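OmpT protein (Vibrio cholerae serotype O1, PDB 6EHD) probably acts as a non-specific diffusion porin, a membrane-spanning beta barrel through which ions and small solutes cross the outer membrane of Vibrio cholerae. Local coordinates at residues V254-N259 / D291-G296; N216-V221 / V227-A232. The protein carries 1 engineered substitution. All coordinates share one frame; numbering follows the deposited sequence.

How the contacts relate
Both contacts involve the wall of the porin barrel, with centres 9 Å apart, and their wall strands are neighbours: 227-242 runs into 245-258, and M255 and D231, like E257 and D229, are joined through backbone atoms. Contact 2 builds the wall itself, by main-chain pairing of consecutive strands near the surface, with acidic groups along the outer face. Contact 1 is smaller and partly buried. It attaches the inward-folded last loop to the inner face of that wall, through one amide side chain and a water rather than strand pairing. L295 connects them: it packs on Q256 in contact 1 and touches L219, I228 and E230 of contact 2.

Contact 1: V254-N259 / D291-G296. With C8E ((hydroxyethyloxy)tri(ethyloxy)octane), chain F.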
loop_
_atom_site.group_PDB
_atom_site.type_symbol
_atom_site.label_atom_id
_atom_site.label_comp_id
_atom_site.label_asym_id
_atom_site.label_seq_id
_atom_site.Cartn_x
_atom_site.Cartn_y
_atom_site.Cartn_z
ATOM N N VAL A 254 4.501 1.517 -16.626
ATOM C CA VAL A 254 4.954 0.195 -16.286
ATOM C C VAL A 254 5.090 -0.625 -17.627
ATOM O O VAL A 254 4.178 -0.542 -18.497
ATOM C CB VAL A 254 4.028 -0.563 -15.366
ATOM C CG1 VAL A 254 4.605 -1.952 -15.035
ATOM C CG2 VAL A 254 3.767 0.279 -14.079
ATOM N N MET A 255 6.248 -1.240 -17.818
ATOM C CA MET A 255 6.447 -2.274 -18.974
ATOM C C MET A 255 6.554 -3.678 -18.432
ATOM O O MET A 255 7.210 -3.915 -17.418
ATOM C CB MET A 255 7.615 -1.879 -19.880
ATOM C CG MET A 255 9.023 -1.674 -19.378
ATOM S SD MET A 255 10.121 -0.544 -20.431
ATOM C CE MET A 255 9.257 -0.257 -21.950
ATOM N N GLN A 256 5.801 -4.582 -19.028
ATOM C CA GLN A 256 5.764 -5.953 -18.651
ATOM C C GLN A 256 6.320 -6.768 -19.878
ATOM O O GLN A 256 5.844 -6.606 -21.018
ATOM C CB GLN A 256 4.363 -6.429 -18.327
ATOM C CG GLN A 256 3.583 -5.584 -17.280
ATOM C CD GLN A 256 2.766 -4.452 -17.867
ATOM O OE1 GLN A 256 2.616 -4.315 -19.092
ATOM N NE2 GLN A 256 2.182 -3.589 -16.954
ATOM N N GLU A 257 7.266 -7.631 -19.591
ATOM C CA GLU A 257 7.914 -8.492 -20.651
ATOM C C GLU A 257 8.000 -9.939 -20.183
ATOM O O GLU A 257 8.556 -10.221 -19.088
ATOM C CB GLU A 257 9.285 -7.945 -21.002
ATOM C CG GLU A 257 10.072 -8.873 -21.912
ATOM C CD GLU A 257 11.371 -8.273 -22.409
ATOM O OE1 GLU A 257 12.400 -8.975 -22.325
ATOM O OE2 GLU A 257 11.353 -7.119 -22.875
ATOM N N ALA A 258 7.437 -10.865 -20.990
ATOM C CA ALA A 258 7.480 -12.301 -20.720
ATOM C C ALA A 258 8.626 -12.946 -21.533
ATOM O O ALA A 258 9.025 -12.447 -22.590
ATOM C CB ALA A 258 6.160 -12.976 -21.039
ATOM N N ASN A 259 9.179 -14.022 -21.005
ATOM C CA ASN A 259 10.285 -14.715 -21.698
ATOM C C ASN A 259 9.840 -15.487 -22.968
ATOM O O ASN A 259 10.686 -15.927 -23.736
ATOM C CB ASN A 259 11.092 -15.597 -20.743
ATOM C CG ASN A 259 10.304 -16.714 -20.138
ATOM O OD1 ASN A 259 9.088 -16.785 -20.230
ATOM N ND2 ASN A 259 11.005 -17.558 -19.385
ATOM N N ASP A 291 -4.474 3.805 -19.567
ATOM C CA ASP A 291 -4.392 3.141 -20.915
ATOM C C ASP A 291 -3.394 2.017 -20.855
ATOM O O ASP A 291 -2.197 2.264 -20.559
ATOM C CB ASP A 291 -3.997 4.168 -21.948
ATOM C CG ASP A 291 -4.175 3.647 -23.413
ATOM O OD1 ASP A 291 -5.213 3.085 -23.700
ATOM O OD2 ASP A 291 -3.228 3.734 -24.166
ATOM N N GLY A 292 -3.846 0.788 -21.167
ATOM C CA GLY A 292 -2.966 -0.348 -21.213
ATOM C C GLY A 292 -3.174 -1.327 -20.132
ATOM O O GLY A 292 -4.302 -1.442 -19.581
ATOM N N THR A 293 -2.098 -2.029 -19.773
ATOM C CA THR A 293 -2.114 -3.168 -18.874
ATOM C C THR A 293 -1.589 -2.919 -17.435
ATOM O O THR A 293 -0.595 -2.188 -17.319
ATOM C CB THR A 293 -1.223 -4.247 -19.520
ATOM O OG1 THR A 293 -1.847 -4.665 -20.767
ATOM C CG2 THR A 293 -1.034 -5.448 -18.628
ATOM N N THR A 294 -2.245 -3.500 -16.424
ATOM C CA THR A 294 -1.649 -3.786 -15.090
ATOM C C THR A 294 -1.784 -5.243 -14.763
ATOM O O THR A 294 -2.876 -5.798 -15.072
ATOM C CB THR A 294 -2.230 -2.885 -13.957
ATOM O OG1 THR A 294 -1.644 -3.208 -12.693
ATOM C CG2 THR A 294 -3.746 -3.044 -13.782
ATOM N N LEU A 295 -0.755 -5.866 -14.141
ATOM C CA LEU A 295 -0.871 -7.199 -13.529
ATOM C C LEU A 295 -1.550 -7.217 -12.147
ATOM O O LEU A 295 -1.670 -8.264 -11.544
ATOM C CB LEU A 295 0.446 -7.975 -13.524
ATOM C CG LEU A 295 1.083 -8.023 -14.923
ATOM C CD1 LEU A 295 2.406 -8.762 -14.837
ATOM C CD2 LEU A 295 0.129 -8.635 -15.935
ATOM N N GLY A 296 -1.935 -6.029 -11.624
ATOM C CA GLY A 296 -2.630 -5.917 -10.315
ATOM C C GLY A 296 -1.913 -4.828 -9.484
ATOM O O GLY A 296 -0.692 -4.753 -9.541
HETATM O O9 C8E F . -11.267 -1.994 -13.026
HETATM C C10 C8E F . -11.091 -0.698 -13.565
HETATM C C11 C8E F . -10.533 0.217 -12.493
HETATM O O12 C8E F . -10.009 1.368 -13.173
HETATM C C13 C8E F . -9.109 2.135 -12.386
HETATM C C14 C8E F . -8.245 3.114 -13.163
HETATM O O15 C8E F . -7.399 2.525 -14.196
HETATM C C16 C8E F . -6.421 1.665 -13.616
HETATM C C17 C8E F . -6.014 0.707 -14.694
HETATM O O18 C8E F . -4.854 1.268 -15.266
HETATM C C19 C8E F . -3.708 0.450 -15.106
HETATM C C20 C8E F . -3.433 0.003 -16.507
HETATM O O21 C8E F . -2.887 1.110 -17.207
HETATM O O HOH W 1 1.791 -4.382 -14.019
#
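Q256, on barrel strand 245-258, sends its amide inward to T293, with L295 beside its aliphatic part; both partners belong to the last extracellular loop of the porin, between strands 281-291 and 314-324. The loop folds into the barrel here, so the contact fixes a loop to the inner wall instead of pairing two wall strands.

The polar part centres on one nitrogen. Q256 NE2 donates to the backbone O of T293 over 3.1 Å, in a bond bent to 139° at the hydrogen. The amide nitrogen stands above the carbonyl plane of T293, 61° out of it, and so uses no lone pair directly. A water accepts a second hydrogen bond from Q256 NE2 at 3.1 Å. The same water also accepts from the backbone N of L295 at 2.9 Å, tying the loop to the amide a second time. A bend at chi2 (90°) folds the Q256 chain toward the loop.

Van der Waals contacts flank these bonds: the methyl CG2 of T293 lies 3.8 Å from Q256 OE1, and L295 CD1 slides past the aliphatic part of Q256, 4.2 Å from CG. L295 also reaches E230 and R109, while Q256 and T293 both touch E264 of the next wall strand.

Within the loop, T294 forms an ST turn: its OG1 accepts from G296 N at 3.0 Å, and its CG2 meets detergent atom C19 at 3.7 Å.

Contact 2: N216-V221 / V227-A232; sequences NAELDV and VIDEDA. With C8E ((hydroxyethyloxy)tri(ethyloxy)octane), chain K.
Strands 216-221 and 227-232 run antiparallel, their directions 166° apart, with A217 facing E230 and L219 facing I228 as hydrogen-bonded pairs. A217 N donates to E230 O at 3.1 Å, and E230 N returns a bond to A217 O at 2.8 Å. Two residues further on, the bond from L219 N to I228 O is nearly straight, and I228 N bonds L219 O. E218 with D229 forms the non-hydrogen-bonded pair between them, and N216 with D231 and D220 with V227 those at the two ends. This is the end of a beta hairpin of the porin barrel, closed by a short extracellular turn.

On the inner face, E230 OE1 comes within 3.7 Å of A217 CB and the carboxylate forms a salt bridge to R109. L219 and I228 both pack against L295 of the inward-folded loop.

The outward face, with E218, D220, D229 and D231, is rich in acids. E218 and D229 lie side by side with nearly coplanar carboxylates, E218 OE1 2.7 Å from D229 OD1, so close that one of the two acids probably keeps a proton and shares it with the other. E218 also crosses V227, whose CG1 sits 3.6 Å from E218 CD. C11 of a detergent molecule touches N216, 3.7 Å from its CB.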
loop_
_atom_site.group_PDB
_atom_site.type_symbol
_atom_site.label_atom_id
_atom_site.label_comp_id
_atom_site.label_asym_id
_atom_site.label_seq_id
_atom_site.Cartn_x
_atom_site.Cartn_y
_atom_site.Cartn_z
ATOM N N ASN A 216 11.409 -2.564 -9.832
ATOM C CA ASN A 216 11.446 -3.777 -10.654
ATOM C C ASN A 216 10.742 -4.904 -9.887
ATOM O O ASN A 216 10.869 -5.020 -8.657
ATOM C CB ASN A 216 12.884 -4.271 -10.941
ATOM C CG ASN A 216 13.556 -3.595 -12.182
ATOM O OD1 ASN A 216 12.920 -3.093 -13.191
ATOM N ND2 ASN A 216 14.884 -3.635 -12.156
ATOM N N ALA A 217 10.105 -5.789 -10.647
ATOM C CA ALA A 217 9.652 -7.045 -10.071
ATOM C C ALA A 217 9.827 -8.184 -11.091
ATOM O O ALA A 217 9.834 -7.937 -12.303
ATOM C CB ALA A 217 8.206 -7.015 -9.619
ATOM N N GLU A 218 9.988 -9.384 -10.530
ATOM C CA GLU A 218 10.058 -10.659 -11.345
ATOM C C GLU A 218 9.111 -11.663 -10.789
ATOM O O GLU A 218 9.150 -11.966 -9.573
ATOM C CB GLU A 218 11.503 -11.279 -11.353
ATOM C CG GLU A 218 11.568 -12.575 -12.252
ATOM C CD GLU A 218 13.005 -12.903 -12.645
ATOM O OE1 GLU A 218 13.509 -12.223 -13.565
ATOM O OE2 GLU A 218 13.595 -13.846 -12.081
ATOM N N LEU A 219 8.208 -12.136 -11.656
ATOM C CA LEU A 219 7.230 -13.141 -11.309
ATOM C C LEU A 219 7.721 -14.472 -11.977
ATOM O O LEU A 219 7.886 -14.506 -13.194
ATOM C CB LEU A 219 5.870 -12.784 -11.858
ATOM C CG LEU A 219 5.223 -11.543 -11.179
ATOM C CD1 LEU A 219 4.172 -11.003 -12.108
ATOM C CD2 LEU A 219 4.637 -11.879 -9.809
ATOM N N ASP A 220 8.052 -15.473 -11.178
ATOM C CA ASP A 220 8.348 -16.839 -11.737
ATOM C C ASP A 220 7.464 -17.929 -11.162
ATOM O O ASP A 220 6.992 -17.853 -10.001
ATOM C CB ASP A 220 9.831 -17.257 -11.798
ATOM C CG ASP A 220 10.622 -16.799 -10.651
ATOM O OD1 ASP A 220 10.301 -17.253 -9.543
ATOM O OD2 ASP A 220 11.581 -16.007 -10.857
ATOM N N VAL A 221 7.208 -18.926 -12.026
ATOM C CA VAL A 221 6.277 -20.015 -11.744
ATOM C C VAL A 221 7.121 -21.268 -11.483
ATOM O O VAL A 221 7.972 -21.617 -12.311
ATOM C CB VAL A 221 5.263 -20.192 -12.901
ATOM C CG1 VAL A 221 4.191 -21.212 -12.542
ATOM C CG2 VAL A 221 4.593 -18.860 -13.201
ATOM N N VAL A 227 8.599 -16.751 -17.026
ATOM C CA VAL A 227 9.092 -15.641 -16.166
ATOM C C VAL A 227 8.533 -14.348 -16.740
ATOM O O VAL A 227 8.554 -14.172 -17.978
ATOM C CB VAL A 227 10.646 -15.577 -16.188
ATOM C CG1 VAL A 227 11.196 -14.409 -15.339
ATOM C CG2 VAL A 227 11.254 -16.915 -15.726
ATOM N N ILE A 228 8.031 -13.419 -15.869
ATOM C CA ILE A 228 7.562 -12.082 -16.348
ATOM C C ILE A 228 8.354 -11.012 -15.539
ATOM O O ILE A 228 8.386 -11.141 -14.303
ATOM C CB ILE A 228 6.027 -11.904 -16.149
ATOM C CG1 ILE A 228 5.272 -12.942 -17.014
ATOM C CG2 ILE A 228 5.617 -10.519 -16.582
ATOM C CD1 ILE A 228 3.803 -13.059 -16.709
ATOM N N ASP A 229 8.988 -10.052 -16.222
ATOM C CA ASP A 229 9.710 -8.924 -15.599
ATOM C C ASP A 229 8.844 -7.672 -15.730
ATOM O O ASP A 229 8.225 -7.453 -16.816
ATOM C CB ASP A 229 11.066 -8.672 -16.275
ATOM C CG ASP A 229 12.146 -9.734 -15.870
ATOM O OD1 ASP A 229 11.980 -10.487 -14.893
ATOM O OD2 ASP A 229 13.181 -9.773 -16.543
ATOM N N GLU A 230 8.798 -6.861 -14.658
ATOM C CA GLU A 230 8.147 -5.533 -14.731
ATOM C C GLU A 230 9.182 -4.435 -14.420
ATOM O O GLU A 230 9.942 -4.571 -13.441
ATOM C CB GLU A 230 7.023 -5.475 -13.658
ATOM C CG GLU A 230 5.893 -6.445 -13.819
ATOM C CD GLU A 230 4.824 -6.280 -12.705
ATOM O OE1 GLU A 230 5.161 -6.301 -11.519
ATOM O OE2 GLU A 230 3.634 -6.112 -13.032
ATOM N N ASP A 231 9.180 -3.371 -15.208
ATOM C CA ASP A 231 10.028 -2.184 -14.982
ATOM C C ASP A 231 9.047 -0.988 -14.821
ATOM O O ASP A 231 8.207 -0.691 -15.769
ATOM C CB ASP A 231 10.876 -1.912 -16.270
ATOM C CG ASP A 231 11.812 -3.082 -16.681
ATOM O OD1 ASP A 231 12.190 -3.990 -15.883
ATOM O OD2 ASP A 231 12.322 -2.937 -17.828
ATOM N N ALA A 232 9.184 -0.197 -13.720
ATOM C CA ALA A 232 8.147 0.815 -13.406
ATOM C C ALA A 232 8.759 2.130 -12.935
ATOM O O ALA A 232 9.797 2.098 -12.207
ATOM C CB ALA A 232 7.206 0.256 -12.312
HETATM C C1 C8E K . 22.086 -2.489 -5.712
HETATM C C2 C8E K . 21.883 -3.992 -5.569
HETATM C C3 C8E K . 20.784 -4.470 -6.477
HETATM C C4 C8E K . 20.060 -5.617 -5.838
HETATM C C5 C8E K . 19.148 -6.221 -6.831
HETATM C C6 C8E K . 18.326 -7.330 -6.230
HETATM C C7 C8E K . 17.282 -7.650 -7.267
HETATM C C8 C8E K . 16.312 -8.751 -6.911
HETATM O O9 C8E K . 15.372 -8.734 -7.999
HETATM C C10 C8E K . 14.198 -7.968 -7.790
HETATM C C11 C8E K . 13.759 -7.299 -9.090
HETATM O O12 C8E K . 13.666 -8.284 -10.110
#